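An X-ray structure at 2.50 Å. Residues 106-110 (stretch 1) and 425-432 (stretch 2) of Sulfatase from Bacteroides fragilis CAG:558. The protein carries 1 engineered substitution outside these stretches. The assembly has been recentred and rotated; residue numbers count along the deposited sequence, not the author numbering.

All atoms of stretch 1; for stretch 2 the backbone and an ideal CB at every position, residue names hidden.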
# COMPACT_ATOMS: atom_id res chain seq x y z
N VAL A 106 4.27 12.64 -19.90
CA VAL A 106 3.17 11.70 -20.10
C VAL A 106 2.05 12.48 -20.77
O VAL A 106 1.06 12.84 -20.12
CB VAL A 106 2.71 11.07 -18.76
CG1 VAL A 106 1.96 9.80 -19.02
CG2 VAL A 106 3.89 10.80 -17.85
N THR A 107 2.22 12.78 -22.06
CA THR A 107 1.42 13.79 -22.76
C THR A 107 0.30 13.20 -23.60
O THR A 107 -0.53 13.96 -24.11
CB THR A 107 2.31 14.67 -23.66
OG1 THR A 107 3.27 13.86 -24.36
CG2 THR A 107 3.05 15.73 -22.84
N ASN A 108 0.24 11.88 -23.76
CA ASN A 108 -0.91 11.22 -24.35
C ASN A 108 -1.29 10.06 -23.44
O ASN A 108 -0.62 9.79 -22.44
CB ASN A 108 -0.60 10.78 -25.78
CG ASN A 108 -1.83 10.52 -26.58
OD1 ASN A 108 -2.95 10.52 -26.05
ND2 ASN A 108 -1.65 10.27 -27.88
N TRP A 109 -2.37 9.35 -23.77
CA TRP A 109 -2.88 8.36 -22.82
C TRP A 109 -2.06 7.07 -22.82
O TRP A 109 -1.59 6.59 -23.85
CB TRP A 109 -4.36 8.07 -23.09
CG TRP A 109 -4.67 7.32 -24.35
CD1 TRP A 109 -4.95 7.86 -25.57
CD2 TRP A 109 -4.77 5.90 -24.50
NE1 TRP A 109 -5.21 6.86 -26.48
CE2 TRP A 109 -5.10 5.64 -25.85
CE3 TRP A 109 -4.61 4.82 -23.62
CZ2 TRP A 109 -5.26 4.34 -26.35
CZ3 TRP A 109 -4.79 3.53 -24.11
CH2 TRP A 109 -5.11 3.31 -25.47
N THR A 110 -1.88 6.50 -21.63
CA THR A 110 -1.01 5.35 -21.43
C THR A 110 -1.81 4.09 -21.13
O THR A 110 -2.90 4.15 -20.55
CB THR A 110 -0.03 5.59 -20.29
OG1 THR A 110 -0.73 5.59 -19.05
CG2 THR A 110 0.67 6.92 -20.46
N UNK A 425 0.23 24.21 -22.02
CA UNK A 425 -0.06 22.84 -22.45
C UNK A 425 0.92 22.43 -23.55
O UNK A 425 1.33 23.26 -24.38
CB UNK A 425 -1.50 22.72 -22.94
N UNK A 426 1.26 21.15 -23.57
CA UNK A 426 2.05 20.59 -24.65
C UNK A 426 1.49 19.23 -25.02
O UNK A 426 1.43 18.33 -24.18
CB UNK A 426 3.53 20.49 -24.26
N UNK A 427 1.10 19.07 -26.29
CA UNK A 427 0.62 17.80 -26.84
C UNK A 427 1.39 17.49 -28.11
O UNK A 427 0.87 17.66 -29.23
CB UNK A 427 -0.88 17.85 -27.12
N UNK A 428 2.63 17.06 -27.99
CA UNK A 428 3.42 16.65 -29.16
C UNK A 428 3.12 15.20 -29.56
O UNK A 428 4.03 14.37 -29.66
CB UNK A 428 4.91 16.81 -28.87
N UNK A 429 1.84 14.90 -29.78
CA UNK A 429 1.37 13.53 -29.91
C UNK A 429 0.30 13.46 -30.99
O UNK A 429 -0.10 14.47 -31.57
CB UNK A 429 0.83 13.01 -28.58
N UNK A 430 -0.20 12.25 -31.24
CA UNK A 430 -1.26 12.05 -32.22
C UNK A 430 -2.40 11.26 -31.56
O UNK A 430 -2.31 10.04 -31.41
CB UNK A 430 -0.73 11.32 -33.46
N UNK A 431 -3.45 11.98 -31.17
CA UNK A 431 -4.65 11.36 -30.63
C UNK A 431 -5.43 10.66 -31.74
O UNK A 431 -5.13 10.79 -32.93
CB UNK A 431 -5.53 12.40 -29.93
N UNK A 432 -6.45 9.91 -31.34
CA UNK A 432 -7.07 8.99 -32.27
C UNK A 432 -8.02 9.62 -33.25
O UNK A 432 -8.36 8.98 -34.26
CB UNK A 432 -7.82 7.91 -31.49

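Stretch 2 passes T107 and N108 as a strand that gives way to loop after position 427.

Position 425 has extended backbone angles, and its CB has nothing of stretch 1 within reach. The residue is W425, which makes no contact with stretch 1.

At position 426 the CA-to-CB bond points sideways, and the ideal CB lies 5.0 Å from T107 CG2. Many side chains would suit it. The residue is N426. Its O lies 3.3 Å from T107 CG2. A water bridges the stretches by donating to N426 O (2.7 Å) and to T107 O (2.8 Å).

Position 427 also points sideways, with its ideal CB 4.9 Å from T107 O. A short side chain would leave the space beside T107 O and N108 largely unfilled from this position. A long apolar or aromatic one could turn into it. The residue is F427. With chi1 at t, its ring end comes nearer than its CB: CD1 is 3.1 Å from T107 O, and CZ is 3.8 Å from N108 CG.

Position 428 has phi -84°, which proline tolerates, but its CB is out of range of stretch 1, so other residues would fit. The residue is P428. Its CD packs 3.8 Å from T107 OG1.

Position 429 points toward stretch 1. Its ideal CB is 3.8 Å from N108 ND2 and 4.8 Å from T107 O, and the T107 hydroxyl lies nearby. A side chain with an acceptor a bond or two beyond CB would suit it: Asn or Asp are plausible. The residue is N429. T107 OG1 donates a hydrogen bond to N429 OD1 at 2.7 Å, the only direct one between the stretches. N429 ND2 lies 3.5 Å from N108 CB and is hydrogen-bonded elsewhere in the structure. N429 N makes a weak backbone hydrogen bond to F427 O (3.0 Å).

Position 430 points away, so stretch 1 leaves the choice open. The residue is H430, whose O lies 3.6 Å from N108 ND2.

Position 431 points sideways, its ideal CB 4.9 Å from N108 ND2. The indole of W109 lies farther along, so a long side chain, particularly an aromatic one, could reach it. The residue is W431. Its CD1 is 4.1 Å from W109 CD1; the five-membered rings meet rim to rim, with planes at 89°. W431 CD1 also lies 3.9 Å from N108 OD1.

Position 432 has room for a CB and could take many residues. The residue is G432, without contact to stretch 1.

Stretch 2 (425-432) WNFPNHWG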
# COMPACT_ATOMS: atom_id res chain seq x y z
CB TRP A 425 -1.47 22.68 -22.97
CG TRP A 425 -2.57 23.06 -22.06
CD1 TRP A 425 -3.44 22.21 -21.42
CD2 TRP A 425 -2.99 24.39 -21.71
NE1 TRP A 425 -4.36 22.92 -20.70
CE2 TRP A 425 -4.11 24.26 -20.85
CE3 TRP A 425 -2.53 25.67 -22.04
CZ2 TRP A 425 -4.76 25.37 -20.31
CZ3 TRP A 425 -3.19 26.77 -21.50
CH2 TRP A 425 -4.29 26.61 -20.65
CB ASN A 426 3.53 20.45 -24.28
CG ASN A 426 4.38 20.18 -25.50
OD1 ASN A 426 4.04 20.61 -26.60
ND2 ASN A 426 5.47 19.45 -25.33
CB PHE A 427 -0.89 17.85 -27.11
CG PHE A 427 -1.50 16.50 -27.38
CD1 PHE A 427 -1.87 15.66 -26.33
CD2 PHE A 427 -1.73 16.07 -28.70
CE1 PHE A 427 -2.44 14.39 -26.58
CE2 PHE A 427 -2.30 14.81 -28.97
CZ PHE A 427 -2.65 13.97 -27.91
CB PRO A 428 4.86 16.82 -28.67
CG PRO A 428 4.78 16.51 -27.19
CD PRO A 428 3.37 16.89 -26.73
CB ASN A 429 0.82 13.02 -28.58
CG ASN A 429 1.90 12.87 -27.55
OD1 ASN A 429 2.29 13.85 -26.90
ND2 ASN A 429 2.40 11.65 -27.40
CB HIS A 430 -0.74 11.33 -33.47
CG HIS A 430 -1.55 11.59 -34.71
ND1 HIS A 430 -1.31 10.94 -35.90
CD2 HIS A 430 -2.58 12.43 -34.94
CE1 HIS A 430 -2.17 11.37 -36.81
NE2 HIS A 430 -2.95 12.27 -36.25
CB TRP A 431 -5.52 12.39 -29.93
CG TRP A 431 -6.53 11.78 -29.03
CD1 TRP A 431 -6.31 10.84 -28.07
CD2 TRP A 431 -7.94 12.08 -28.99
NE1 TRP A 431 -7.49 10.52 -27.44
CE2 TRP A 431 -8.50 11.27 -27.98
CE3 TRP A 431 -8.77 12.95 -29.71
CZ2 TRP A 431 -9.86 11.29 -27.67
CZ3 TRP A 431 -10.12 12.97 -29.41
CH2 TRP A 431 -10.65 12.15 -28.39
O HOH W 1 -0.44 16.63 -23.19
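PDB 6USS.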